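Local coordinates for protein beta-porphyranase A (Bacteroides plebeius, PDB 4AW7) that hydrolyses the sulfated red-seaweed polysaccharide porphyran at the linkages between beta-D-galactose and alpha-L-galactose-6-sulfate, releasing mostly disaccharides, at residues L38-S41 / K42-I46; T210-K213 / M214-D217; R292-S295 / S296-F300; N413-K416 / D417-N420. One frame throughout, in Å; residues are numbered along the deposited sequence.

Contact 1 (L38-S41 / K42-I46)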
ATOM      1  N   LEU A  38     -11.334  -6.797   9.318  1.00  7.70           N
ATOM      2  CA  LEU A  38     -10.036  -6.884   8.653  1.00  7.63           C
ATOM      3  C   LEU A  38     -10.094  -7.916   7.540  1.00  7.94           C
ATOM      4  O   LEU A  38     -10.530  -9.066   7.747  1.00  9.01           O
ATOM      5  CB  LEU A  38      -8.952  -7.292   9.649  1.00  7.60           C
ATOM      6  CG  LEU A  38      -7.534  -7.381   9.103  1.00  7.81           C
ATOM      7  CD1 LEU A  38      -7.039  -6.028   8.553  1.00  8.84           C
ATOM      8  CD2 LEU A  38      -6.592  -7.865  10.179  1.00  9.37           C
ATOM      9  N   ASP A  39      -9.676  -7.532   6.347  1.00  7.10           N
ATOM     10  CA  ASP A  39      -9.580  -8.442   5.225  1.00  7.05           C
ATOM     11  C   ASP A  39      -8.129  -8.887   5.136  1.00  7.01           C
ATOM     12  O   ASP A  39      -7.278  -8.199   4.560  1.00  7.42           O
ATOM     13  CB  ASP A  39     -10.066  -7.791   3.916  1.00  7.77           C
ATOM     14  CG  ASP A  39     -10.141  -8.759   2.782  1.00  8.80           C
ATOM     15  OD1 ASP A  39      -9.447  -9.787   2.861  1.00  9.75           O
ATOM     16  OD2 ASP A  39     -10.898  -8.469   1.813  1.00 10.54           O
ATOM     17  N   ARG A  40      -7.828 -10.049   5.719  1.00  7.03           N
ATOM     18  CA  ARG A  40      -6.448 -10.517   5.724  1.00  6.77           C
ATOM     19  C   ARG A  40      -5.891 -10.653   4.307  1.00  6.95           C
ATOM     20  O   ARG A  40      -4.698 -10.435   4.103  1.00  7.02           O
ATOM     21  CB  ARG A  40      -6.331 -11.843   6.461  1.00  7.19           C
ATOM     22  CG  ARG A  40      -6.495 -11.752   7.967  1.00  7.38           C
ATOM     23  CD  ARG A  40      -6.298 -13.136   8.634  1.00  7.52           C
ATOM     24  NE  ARG A  40      -5.013 -13.716   8.313  1.00  7.54           N
ATOM     25  CZ  ARG A  40      -3.880 -13.448   8.942  1.00  7.62           C
ATOM     26  NH1 ARG A  40      -3.854 -12.656  10.006  1.00  8.68           N
ATOM     27  NH2 ARG A  40      -2.740 -13.981   8.516  1.00  8.55           N
ATOM     28  N   SER A  41      -6.747 -11.048   3.347  1.00  6.95           N
ATOM     29  CA  SER A  41      -6.306 -11.239   1.979  1.00  7.23           C
ATOM     30  C   SER A  41      -5.854  -9.974   1.283  1.00  6.66           C
ATOM     31  O   SER A  41      -5.296 -10.031   0.201  1.00  6.81           O
ATOM     32  CB  SER A  41      -7.379 -11.911   1.152  1.00  7.22           C
ATOM     33  OG  SER A  41      -8.375 -10.987   0.715  1.00 10.18           O
ATOM     34  N   LYS A  42      -6.128  -8.821   1.880  1.00  6.81           N
ATOM     35  CA  LYS A  42      -5.616  -7.551   1.344  1.00  6.66           C
ATOM     36  C   LYS A  42      -4.213  -7.223   1.788  1.00  6.50           C
ATOM     37  O   LYS A  42      -3.628  -6.295   1.236  1.00  6.92           O
ATOM     38  CB  LYS A  42      -6.597  -6.393   1.638  1.00  6.94           C
ATOM     39  CG  LYS A  42      -7.877  -6.501   0.824  1.00  6.75           C
ATOM     40  CD  LYS A  42      -8.839  -5.363   1.039  1.00  6.82           C
ATOM     41  CE  LYS A  42     -10.026  -5.419   0.065  1.00  7.13           C
ATOM     42  NZ  LYS A  42     -10.834  -4.171   0.150  1.00  7.97           N
ATOM     43  N   TYR A  43      -3.659  -7.975   2.735  1.00  6.42           N
ATOM     44  CA  TYR A  43      -2.399  -7.645   3.414  1.00  6.41           C
ATOM     45  C   TYR A  43      -1.408  -8.769   3.542  1.00  6.07           C
ATOM     46  O   TYR A  43      -0.226  -8.603   3.225  1.00  6.92           O
ATOM     47  CB  TYR A  43      -2.682  -7.049   4.822  1.00  6.13           C
ATOM     48  CG  TYR A  43      -3.597  -5.865   4.753  1.00  6.07           C
ATOM     49  CD1 TYR A  43      -3.146  -4.645   4.214  1.00  6.42           C
ATOM     50  CD2 TYR A  43      -4.921  -5.939   5.113  1.00  6.07           C
ATOM     51  CE1 TYR A  43      -4.000  -3.577   4.060  1.00  6.13           C
ATOM     52  CE2 TYR A  43      -5.785  -4.875   4.970  1.00  6.46           C
ATOM     53  CZ  TYR A  43      -5.317  -3.679   4.442  1.00  6.69           C
ATOM     54  OH  TYR A  43      -6.223  -2.643   4.263  1.00  7.15           O
ATOM     55  N   PHE A  44      -1.855  -9.902   4.088  1.00  6.34           N
ATOM     56  CA  PHE A  44      -0.951 -10.977   4.464  1.00  6.43           C
ATOM     57  C   PHE A  44      -0.770 -11.944   3.321  1.00  6.36           C
ATOM     58  O   PHE A  44      -1.417 -13.002   3.261  1.00  7.79           O
ATOM     59  CB  PHE A  44      -1.424 -11.630   5.781  1.00  6.62           C
ATOM     60  CG  PHE A  44      -1.580 -10.625   6.886  1.00  6.97           C
ATOM     61  CD1 PHE A  44      -0.485  -9.868   7.297  1.00  8.28           C
ATOM     62  CD2 PHE A  44      -2.819 -10.318   7.422  1.00  8.07           C
ATOM     63  CE1 PHE A  44      -0.634  -8.867   8.247  1.00  9.22           C
ATOM     64  CE2 PHE A  44      -2.939  -9.341   8.379  1.00  8.73           C
ATOM     65  CZ  PHE A  44      -1.838  -8.628   8.777  1.00  8.23           C
ATOM     66  N   ASN A  45       0.054 -11.514   2.386  1.00  6.53           N
ATOM     67  CA  ASN A  45       0.314 -12.171   1.113  1.00  6.74           C
ATOM     68  C   ASN A  45       1.819 -12.279   0.942  1.00  6.82           C
ATOM     69  O   ASN A  45       2.590 -11.555   1.560  1.00  7.63           O
ATOM     70  CB  ASN A  45      -0.284 -11.353  -0.038  1.00  6.48           C
ATOM     71  CG  ASN A  45      -1.786 -11.206   0.084  1.00  6.51           C
ATOM     72  OD1 ASN A  45      -2.483 -12.204   0.300  1.00  7.46           O
ATOM     73  ND2 ASN A  45      -2.328  -9.982  -0.028  1.00  7.20           N
ATOM     74  N   ILE A  46       2.216 -13.157   0.026  1.00  7.01           N
ATOM     75  CA  ILE A  46       3.579 -13.188  -0.490  1.00  7.69           C
ATOM     76  C   ILE A  46       3.545 -12.877  -2.001  1.00  7.29           C
ATOM     77  O   ILE A  46       2.537 -13.046  -2.672  1.00  7.81           O
ATOM     78  CB  ILE A  46       4.342 -14.517  -0.222  1.00  7.10           C
ATOM     79  CG1 ILE A  46       3.553 -15.749  -0.718  1.00  8.15           C
ATOM     80  CG2 ILE A  46       4.685 -14.617   1.222  1.00  8.83           C
ATOM     81  CD1 ILE A  46       4.322 -17.079  -0.691  1.00  9.37           C
TER
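R40 O takes two backbone bonds at once, from Y43 N and from F44 N, the second at 2.9 Å, while K42 N binds D39 O, so residues 39-44 wind into a compact turn. D39 suits the start of this turn. Its OD1 receives S41 OG on the syn side at 2.7 Å, and the aliphatic part of K42 crosses its carboxylate at about a right angle, with K42 CE 3.6 Å from D39 OD2. The lysine chain runs on extended, and its NZ goes to the carbonyls of Q308 and L311. The turn leads into the short, weakly bonded strand 45-46 at the start of the curled parallel sheet, beside strand 66-71, an arrangement consistent with a (beta/alpha)8 barrel; F44, the centre of an inverse gamma turn, makes the change of direction. F44 CD2 lies over the centre of one face of the R40 guanidinium, 3.5 Å above its plane, the two planes 21° apart. A bend at chi3 (57°) folds the arginine back to this place, where NH1 and NH2 reach the carbonyls of W365, V368 and Q64. L38 CD2 comes at the edge of the F44 ring, and L38 CD1 packs 4.0 Å from Y43 CE2. N45 closes the far end: its ND2 donates to S41 O at 3.0 Å, with that oxygen in the amide plane, and also to S314 O of strand 311-316.

Contact 2 (T210-K213 / M214-D217)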
ATOM      1  N   THR A 210       3.435  14.369 -15.791  1.00  9.21           N
ATOM      2  CA  THR A 210       3.799  13.644 -16.994  1.00  9.81           C
ATOM      3  C   THR A 210       3.832  12.122 -16.834  1.00  9.99           C
ATOM      4  O   THR A 210       3.944  11.406 -17.820  1.00 11.08           O
ATOM      5  CB  THR A 210       5.159  14.157 -17.531  1.00 10.26           C
ATOM      6  OG1 THR A 210       6.170  13.984 -16.526  1.00 10.46           O
ATOM      7  CG2 THR A 210       5.072  15.613 -17.958  1.00 11.82           C
ATOM      8  N   ARG A 211       3.690  11.635 -15.584  1.00  9.48           N
ATOM      9  CA  ARG A 211       3.650  10.208 -15.310  1.00  9.79           C
ATOM     10  C   ARG A 211       2.252   9.853 -14.800  1.00  9.45           C
ATOM     11  O   ARG A 211       1.392   9.528 -15.596  1.00  9.58           O
ATOM     12  CB  ARG A 211       4.816   9.780 -14.389  1.00  9.80           C
ATOM     13  CG  ARG A 211       6.138   9.535 -15.095  1.00 10.08           C
ATOM     14  CD  ARG A 211       6.809  10.776 -15.630  1.00 10.92           C
ATOM     15  NE  ARG A 211       8.165  10.470 -16.078  1.00 10.72           N
ATOM     16  CZ  ARG A 211       8.977  11.338 -16.657  1.00 12.23           C
ATOM     17  NH1 ARG A 211       8.576  12.554 -16.938  1.00 13.53           N
ATOM     18  NH2 ARG A 211      10.213  10.987 -16.923  1.00 13.11           N
ATOM     19  N   MET A 212       2.004   9.926 -13.491  1.00  8.33           N
ATOM     20  CA  MET A 212       0.737   9.435 -12.975  1.00  8.36           C
ATOM     21  C   MET A 212      -0.460  10.257 -13.412  1.00  8.22           C
ATOM     22  O   MET A 212      -1.503   9.677 -13.685  1.00  9.46           O
ATOM     23  CB  MET A 212       0.793   9.270 -11.447  1.00  8.58           C
ATOM     24  CG  MET A 212      -0.486   8.797 -10.811  1.00  9.34           C
ATOM     25  SD  MET A 212      -1.092   7.155 -11.323  1.00  9.71           S
ATOM     26  CE  MET A 212      -0.169   6.051 -10.203  1.00  9.39           C
ATOM     27  N   LYS A 213      -0.365  11.577 -13.465  1.00  8.92           N
ATOM     28  CA  LYS A 213      -1.516  12.357 -13.964  1.00  9.76           C
ATOM     29  C   LYS A 213      -1.847  11.960 -15.382  1.00  9.79           C
ATOM     30  O   LYS A 213      -3.023  11.750 -15.723  1.00  9.84           O
ATOM     31  CB  LYS A 213      -1.246  13.845 -13.900  1.00 10.36           C
ATOM     32  CG  LYS A 213      -2.478  14.655 -14.178  1.00 13.73           C
ATOM     33  CD  LYS A 213      -2.217  16.177 -14.232  1.00 16.02           C
ATOM     34  CE  LYS A 213      -3.413  16.958 -14.711  1.00 22.24           C
ATOM     35  NZ  LYS A 213      -3.582  16.769 -16.158  1.00 22.98           N
ATOM     36  N   MET A 214      -0.805  11.837 -16.214  1.00  9.46           N
ATOM     37  CA  MET A 214      -1.003  11.455 -17.597  1.00 10.32           C
ATOM     38  C   MET A 214      -1.642  10.075 -17.695  1.00  9.84           C
ATOM     39  O   MET A 214      -2.566   9.868 -18.485  1.00 10.45           O
ATOM     40  CB  MET A 214       0.329  11.528 -18.341  1.00 10.55           C
ATOM     41  CG  MET A 214       0.245  11.208 -19.845  1.00 12.21           C
ATOM     42  SD  MET A 214       0.387   9.480 -20.257  1.00 13.35           S
ATOM     43  CE  MET A 214       2.181   9.272 -20.096  1.00 14.99           C
ATOM     44  N   PHE A 215      -1.203   9.134 -16.851  1.00  9.50           N
ATOM     45  CA  PHE A 215      -1.817   7.814 -16.820  1.00  8.86           C
ATOM     46  C   PHE A 215      -3.284   7.870 -16.463  1.00  9.14           C
ATOM     47  O   PHE A 215      -4.137   7.257 -17.141  1.00  9.57           O
ATOM     48  CB  PHE A 215      -1.058   6.891 -15.852  1.00  9.05           C
ATOM     49  CG  PHE A 215      -1.585   5.503 -15.850  1.00  8.38           C
ATOM     50  CD1 PHE A 215      -1.266   4.632 -16.868  1.00  9.02           C
ATOM     51  CD2 PHE A 215      -2.452   5.053 -14.844  1.00  8.92           C
ATOM     52  CE1 PHE A 215      -1.815   3.366 -16.924  1.00  9.35           C
ATOM     53  CE2 PHE A 215      -2.992   3.783 -14.902  1.00  9.54           C
ATOM     54  CZ  PHE A 215      -2.675   2.941 -15.952  1.00  8.97           C
ATOM     55  N   ILE A 216      -3.605   8.595 -15.397  1.00  8.32           N
ATOM     56  CA  ILE A 216      -4.982   8.731 -14.986  1.00  9.72           C
ATOM     57  C   ILE A 216      -5.824   9.372 -16.092  1.00 10.08           C
ATOM     58  O   ILE A 216      -6.937   8.922 -16.376  1.00 11.15           O
ATOM     59  CB  ILE A 216      -5.109   9.472 -13.643  1.00  8.56           C
ATOM     60  CG1 ILE A 216      -4.470   8.627 -12.522  1.00  9.57           C
ATOM     61  CG2 ILE A 216      -6.564   9.777 -13.315  1.00 11.18           C
ATOM     62  CD1 ILE A 216      -4.324   9.341 -11.189  1.00 11.11           C
ATOM     63  N   ASP A 217      -5.294  10.401 -16.740  1.00  9.84           N
ATOM     64  CA  ASP A 217      -6.040  11.090 -17.802  1.00 11.21           C
ATOM     65  C   ASP A 217      -6.254  10.216 -19.030  1.00 11.94           C
ATOM     66  O   ASP A 217      -7.322  10.220 -19.623  1.00 14.20           O
ATOM     67  CB  ASP A 217      -5.282  12.367 -18.204  1.00 11.19           C
ATOM     68  CG  ASP A 217      -5.349  13.450 -17.167  1.00 12.36           C
ATOM     69  OD1 ASP A 217      -6.280  13.447 -16.308  1.00 14.38           O
ATOM     70  OD2 ASP A 217      -4.488  14.361 -17.235  1.00 15.49           O
TER
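M212 lays its sulfur against I216 one helical turn on, SD 3.9 Å from I216 CG1, and the two chains pass at a slant. Bends at chi2 and chi3 curl the thioether, and the same SD lies 4.3 Å from F215 CD2, so a flexible chain ending in a polarisable sulfur fills the angle between a branched and an aromatic neighbour. These three residues form the inner face of helix 212-219, turned to V228 and F226 of strand 225-233, with the F215 ring edge-to-face against Y171 of helix 160-179. R211 stands at the N-cap position. Its carbonyl receives F215 N at 2.9 Å, and its NH1 reaches back in the guanidinium plane to T210 OG1 at 2.8 Å. On the partly exposed side K213 and D217 form an i to i+4 salt bridge: the lysine chain is extended as far as CE, then turns at chi4 (-74°) to put NZ 2.8 Å from D217 OD2, on its syn lone pair. An alanine at K213 takes away the ammonium at D217 OD2, and the carboxylate would probably be freer to turn on its bonds to K261 and Y257. The other oxygen, OD1, meets K261 NZ and Y257 OH of helix 245-262, so the carboxylate, shared between two lysines and a tyrosine, is likely to stay ionised and ties two helices together by a salt bridge and a hydrogen bond.

Contact 3 (R292-S295 / S296-F300)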
ATOM      1  N   ARG A 292      16.193  -7.025   6.651  1.00 17.09           N
ATOM      2  CA  ARG A 292      15.973  -5.644   7.104  1.00 18.32           C
ATOM      3  C   ARG A 292      14.593  -5.125   6.569  1.00 18.50           C
ATOM      4  O   ARG A 292      13.905  -4.326   7.232  1.00 20.32           O
ATOM      5  CB  ARG A 292      17.153  -4.726   6.717  1.00 19.78           C
ATOM      6  CG  ARG A 292      18.490  -5.087   7.367  1.00 21.04           C
ATOM      7  CD  ARG A 292      19.755  -4.304   6.862  1.00 24.32           C
ATOM      8  NE  ARG A 292      20.968  -4.756   7.574  1.00 23.84           N
ATOM      9  CZ  ARG A 292      22.208  -4.806   7.082  1.00 28.03           C
ATOM     10  NH1 ARG A 292      22.461  -4.469   5.822  1.00 29.40           N
ATOM     11  NH2 ARG A 292      23.216  -5.220   7.865  1.00 28.39           N
ATOM     12  N   SER A 293      14.163  -5.609   5.397  1.00 16.73           N
ATOM     13  CA  SER A 293      12.844  -5.267   4.800  1.00 15.37           C
ATOM     14  C   SER A 293      11.639  -5.484   5.676  1.00 13.99           C
ATOM     15  O   SER A 293      10.593  -4.863   5.480  1.00 13.24           O
ATOM     16  CB  SER A 293      12.652  -6.098   3.496  1.00 15.44           C
ATOM     17  OG  SER A 293      13.560  -5.703   2.512  1.00 22.39           O
ATOM     18  N   VAL A 294      11.734  -6.417   6.615  1.00 13.64           N
ATOM     19  CA  VAL A 294      10.591  -6.738   7.464  1.00 12.29           C
ATOM     20  C   VAL A 294      10.105  -5.522   8.246  1.00 10.28           C
ATOM     21  O   VAL A 294       8.913  -5.348   8.428  1.00 10.53           O
ATOM     22  CB  VAL A 294      10.897  -7.916   8.401  1.00 12.25           C
ATOM     23  CG1 VAL A 294       9.850  -8.060   9.498  1.00 14.19           C
ATOM     24  CG2 VAL A 294      11.004  -9.212   7.556  1.00 15.04           C
ATOM     25  N   SER A 295      11.010  -4.671   8.700  1.00 11.65           N
ATOM     26  CA  SER A 295      10.551  -3.489   9.422  1.00 12.61           C
ATOM     27  C   SER A 295       9.722  -2.607   8.491  1.00 10.72           C
ATOM     28  O   SER A 295       8.721  -2.043   8.909  1.00 10.42           O
ATOM     29  CB  SER A 295      11.673  -2.715  10.125  1.00 15.66           C
ATOM     30  OG  SER A 295      12.657  -2.393   9.226  1.00 20.17           O
ATOM     31  N   SER A 296      10.112  -2.509   7.211  1.00 10.13           N
ATOM     32  CA  SER A 296       9.364  -1.751   6.215  1.00 10.85           C
ATOM     33  C   SER A 296       8.004  -2.370   5.996  1.00  9.00           C
ATOM     34  O   SER A 296       7.012  -1.657   5.862  1.00  8.87           O
ATOM     35  CB  SER A 296      10.100  -1.698   4.870  1.00 11.65           C
ATOM     36  OG  SER A 296      11.316  -1.009   5.004  1.00 19.32           O
ATOM     37  N   PHE A 297       7.909  -3.700   5.915  1.00  8.58           N
ATOM     38  CA  PHE A 297       6.596  -4.327   5.789  1.00  8.46           C
ATOM     39  C   PHE A 297       5.674  -3.797   6.882  1.00  7.64           C
ATOM     40  O   PHE A 297       4.532  -3.394   6.623  1.00  8.00           O
ATOM     41  CB  PHE A 297       6.629  -5.842   5.881  1.00  8.46           C
ATOM     42  CG  PHE A 297       7.465  -6.563   4.843  1.00  8.75           C
ATOM     43  CD1 PHE A 297       7.747  -6.054   3.589  1.00  9.05           C
ATOM     44  CD2 PHE A 297       7.929  -7.818   5.141  1.00  9.00           C
ATOM     45  CE1 PHE A 297       8.549  -6.753   2.686  1.00  8.71           C
ATOM     46  CE2 PHE A 297       8.687  -8.514   4.242  1.00  9.07           C
ATOM     47  CZ  PHE A 297       9.028  -7.982   3.029  1.00  8.87           C
ATOM     48  N   ASN A 298       6.125  -3.839   8.133  1.00  7.83           N
ATOM     49  CA  ASN A 298       5.312  -3.340   9.232  1.00  8.42           C
ATOM     50  C   ASN A 298       4.992  -1.859   9.122  1.00  8.10           C
ATOM     51  O   ASN A 298       3.854  -1.423   9.327  1.00  9.38           O
ATOM     52  CB  ASN A 298       5.959  -3.687  10.560  1.00  8.92           C
ATOM     53  CG  ASN A 298       5.703  -5.128  10.989  1.00  8.88           C
ATOM     54  OD1 ASN A 298       4.605  -5.648  10.789  1.00 10.34           O
ATOM     55  ND2 ASN A 298       6.726  -5.772  11.586  1.00  9.80           N
ATOM     56  N   HIS A 299       5.991  -1.035   8.796  1.00  8.01           N
ATOM     57  CA  HIS A 299       5.708   0.392   8.764  1.00  8.83           C
ATOM     58  C   HIS A 299       4.668   0.772   7.708  1.00  8.59           C
ATOM     59  O   HIS A 299       3.806   1.640   7.927  1.00  9.39           O
ATOM     60  CB  HIS A 299       6.977   1.209   8.508  1.00  9.01           C
ATOM     61  CG  HIS A 299       8.011   1.118   9.584  1.00  9.87           C
ATOM     62  ND1 HIS A 299       7.719   1.175  10.928  1.00 10.69           N
ATOM     63  CD2 HIS A 299       9.353   1.042   9.497  1.00 10.73           C
ATOM     64  CE1 HIS A 299       8.849   1.123  11.615  1.00 11.22           C
ATOM     65  NE2 HIS A 299       9.854   1.045  10.769  1.00 11.46           N
ATOM     66  N   PHE A 300       4.723   0.136   6.547  1.00  7.84           N
ATOM     67  CA  PHE A 300       3.759   0.392   5.496  1.00  8.32           C
ATOM     68  C   PHE A 300       2.388  -0.230   5.808  1.00  7.93           C
ATOM     69  O   PHE A 300       1.364   0.320   5.440  1.00  7.84           O
ATOM     70  CB  PHE A 300       4.217  -0.147   4.134  1.00  7.35           C
ATOM     71  CG  PHE A 300       5.320   0.660   3.495  1.00  6.70           C
ATOM     72  CD1 PHE A 300       5.153   2.012   3.154  1.00  7.69           C
ATOM     73  CD2 PHE A 300       6.525   0.070   3.198  1.00  7.82           C
ATOM     74  CE1 PHE A 300       6.157   2.694   2.551  1.00  7.85           C
ATOM     75  CE2 PHE A 300       7.553   0.760   2.568  1.00  7.64           C
ATOM     76  CZ  PHE A 300       7.399   2.091   2.264  1.00  7.71           C
TER
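F297 folds its ring back over the preceding turn of helix 293-305, one face above S293 O, which stands 3.5 Å from the ring plane and off toward the rim. With CG beside the backbone N (chi1 -60°) the ring also reaches V294, whose CG2 lies 4.1 Å from F297 CE2, and F361 of helix 359-365 meets it edge-to-face. This is the tight side; V294 itself packs on F361 and on L426 and V428 of strand 421-429. An alanine in place of F297 would probably open a gap beside V294 and F361. The partly exposed start of the helix is looser: R292 stretches away from the later residues to a salt bridge with D277. S295 is buried, its OG binding R292 O at 3.0 Å, nearly in line with the C=O bond. The other short serine hydroxyls reach G275 O of strand 268-276 (S293) and the D232 carboxylate (S296). H299 sets one face over S295 O, 3.1 Å from the plane, and the same oxygen accepts H299 N at 2.9 Å. The H299 ring nitrogens bond D398 OD2 (ND1) and N453 OD1 (NE2), so this buried imidazole is probably fixed in its rotation and may favour a positive charge.

Contact 4 (N413-K416 / D417-N420)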
ATOM      1  N   ASN A 413     -12.814   1.227  30.435  1.00 20.42           N
ATOM      2  CA  ASN A 413     -13.285   0.186  31.366  1.00 22.20           C
ATOM      3  C   ASN A 413     -12.137  -0.439  32.170  1.00 21.72           C
ATOM      4  O   ASN A 413     -12.314  -1.503  32.801  1.00 22.12           O
ATOM      5  CB  ASN A 413     -14.005  -0.931  30.618  1.00 23.60           C
ATOM      6  CG  ASN A 413     -15.200  -0.456  29.866  1.00 26.53           C
ATOM      7  OD1 ASN A 413     -15.341  -0.744  28.670  1.00 34.56           O
ATOM      8  ND2 ASN A 413     -16.048   0.306  30.521  1.00 28.88           N
ATOM      9  N   SER A 414     -10.960   0.182  32.136  1.00 21.20           N
ATOM     10  CA  SER A 414      -9.785  -0.344  32.822  1.00 21.63           C
ATOM     11  C   SER A 414      -9.518  -1.799  32.485  1.00 21.49           C
ATOM     12  O   SER A 414      -9.093  -2.589  33.328  1.00 21.67           O
ATOM     13  CB  SER A 414      -9.957  -0.175  34.339  1.00 22.78           C
ATOM     14  OG  SER A 414     -10.150   1.196  34.638  1.00 25.32           O
ATOM     15  N   TRP A 415      -9.776  -2.163  31.229  1.00 20.14           N
ATOM     16  CA  TRP A 415      -9.570  -3.523  30.737  1.00 20.38           C
ATOM     17  C   TRP A 415     -10.280  -4.611  31.548  1.00 21.49           C
ATOM     18  O   TRP A 415      -9.838  -5.757  31.568  1.00 22.13           O
ATOM     19  CB  TRP A 415      -8.070  -3.853  30.688  1.00 20.05           C
ATOM     20  CG  TRP A 415      -7.228  -2.818  30.007  1.00 19.50           C
ATOM     21  CD1 TRP A 415      -6.372  -1.952  30.594  1.00 21.99           C
ATOM     22  CD2 TRP A 415      -7.160  -2.552  28.595  1.00 16.09           C
ATOM     23  NE1 TRP A 415      -5.763  -1.170  29.655  1.00 20.64           N
ATOM     24  CE2 TRP A 415      -6.240  -1.502  28.413  1.00 18.99           C
ATOM     25  CE3 TRP A 415      -7.776  -3.114  27.478  1.00 16.80           C
ATOM     26  CZ2 TRP A 415      -5.905  -1.010  27.159  1.00 19.57           C
ATOM     27  CZ3 TRP A 415      -7.453  -2.596  26.213  1.00 17.35           C
ATOM     28  CH2 TRP A 415      -6.519  -1.566  26.082  1.00 16.65           C
ATOM     29  N   LYS A 416     -11.396  -4.265  32.178  1.00 22.10           N
ATOM     30  CA  LYS A 416     -12.079  -5.217  33.075  1.00 22.74           C
ATOM     31  C   LYS A 416     -12.446  -6.541  32.409  1.00 22.30           C
ATOM     32  O   LYS A 416     -12.468  -7.597  33.071  1.00 24.32           O
ATOM     33  CB  LYS A 416     -13.317  -4.548  33.712  1.00 23.31           C
ATOM     34  CG  LYS A 416     -14.558  -4.498  32.826  1.00 26.26           C
ATOM     35  CD  LYS A 416     -15.675  -3.650  33.432  1.00 29.92           C
ATOM     36  CE  LYS A 416     -16.889  -3.610  32.525  1.00 31.23           C
ATOM     37  NZ  LYS A 416     -17.506  -4.961  32.325  1.00 31.89           N
ATOM     38  N   ASP A 417     -12.747  -6.497  31.107  1.00 21.67           N
ATOM     39  CA  ASP A 417     -13.238  -7.648  30.353  1.00 21.75           C
ATOM     40  C   ASP A 417     -12.129  -8.436  29.658  1.00 20.54           C
ATOM     41  O   ASP A 417     -12.410  -9.384  28.928  1.00 21.16           O
ATOM     42  CB  ASP A 417     -14.230  -7.151  29.289  1.00 22.24           C
ATOM     43  CG  ASP A 417     -15.310  -6.290  29.878  1.00 24.52           C
ATOM     44  OD1 ASP A 417     -16.096  -6.822  30.694  1.00 27.49           O
ATOM     45  OD2 ASP A 417     -15.356  -5.081  29.560  1.00 27.35           O
ATOM     46  N   VAL A 418     -10.876  -8.028  29.851  1.00 20.62           N
ATOM     47  CA  VAL A 418      -9.731  -8.564  29.105  1.00 20.24           C
ATOM     48  C   VAL A 418      -8.867  -9.420  30.041  1.00 20.37           C
ATOM     49  O   VAL A 418      -8.693  -9.084  31.216  1.00 23.01           O
ATOM     50  CB  VAL A 418      -8.954  -7.396  28.480  1.00 20.27           C
ATOM     51  CG1 VAL A 418      -7.674  -7.887  27.755  1.00 21.30           C
ATOM     52  CG2 VAL A 418      -9.888  -6.687  27.499  1.00 21.14           C
ATOM     53  N   SER A 419      -8.372 -10.531  29.515  1.00 18.34           N
ATOM     54  CA  SER A 419      -7.558 -11.476  30.283  1.00 17.90           C
ATOM     55  C   SER A 419      -6.633 -12.261  29.372  1.00 16.65           C
ATOM     56  O   SER A 419      -6.735 -12.154  28.157  1.00 15.68           O
ATOM     57  CB  SER A 419      -8.472 -12.464  31.037  1.00 18.74           C
ATOM     58  OG  SER A 419      -9.204 -13.299  30.139  1.00 19.92           O
ATOM     59  N   ASN A 420      -5.752 -13.078  29.947  1.00 15.83           N
ATOM     60  CA  ASN A 420      -4.882 -13.961  29.167  1.00 15.86           C
ATOM     61  C   ASN A 420      -4.125 -13.218  28.052  1.00 14.76           C
ATOM     62  O   ASN A 420      -4.161 -13.578  26.872  1.00 16.33           O
ATOM     63  CB  ASN A 420      -5.657 -15.133  28.630  1.00 17.85           C
ATOM     64  CG  ASN A 420      -6.264 -15.938  29.735  1.00 21.35           C
ATOM     65  OD1 ASN A 420      -5.650 -16.085  30.805  1.00 26.36           O
ATOM     66  ND2 ASN A 420      -7.481 -16.402  29.531  1.00 27.03           N
TER
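K416 NZ meets D417 OD1 at 2.8 Å, a salt bridge between sequence neighbours on the syn side of the carboxylate and 15° out of its plane. It sits on two overlapping beta turns, type I' from N413 to K416 and type I from W415 to V418, which carry the chain from strand 405-410 into strand 418-419 of the beta-sandwich domain. The first turn is closed by K416 N to N413 O, 3.0 Å, and needs positive phi angles at S414 and W415, an unusual shape for residues with side chains. The second is closed by V418 N to W415 O, also 3.0 Å. The lysine runs alongside the aspartate, both side chains pointing the same way. Its CG stands between the backbone N and the carbonyl carbon (chi1 80°), which brings that methylene 3.4 Å from D417 OD2, and a turn at chi4 (63°) carries NZ round to OD1. A long, flexible lysine suits this exposed turn because it can lie alongside its neighbour and bend its end to the carboxylate. The other carboxylate oxygen, OD2, accepts from Y26 OH, so both oxygens of D417 have partners and its rotation is probably fixed. V418, the last residue of the second turn, also begins the strand, packing on A460 and V462 of strand 454-462 and on M444, a residue that W415 touches as well. Here the indole and the valine lie side by side, V418 CG2 meeting the edge of the six-membered ring near its plane, 4.2 Å from W415 CE3.

Along the chain the four contacts follow in numerical order, and none touches another. Contacts 1, 2 and 3 belong to the catalytic part built round the parallel sheet: contact 1 leads into its strand 45-46, while helices 212-219 and 293-305, carrying contacts 2 and 3, pack against it. Contacts 1 and 3 have centres 15 Å and nearest atoms about 7 Å apart; Y43 and F44 rest on L301 and M305. Helix 293-305 also faces strand 421-429, in the same sheet as strand 418-419 of contact 4, so it lies between the catalytic part and the beta-sandwich sheet, consistent with a joint between them. Contacts 2 and 4 lie on opposite sides of the chain's centre, 50 Å apart between centres.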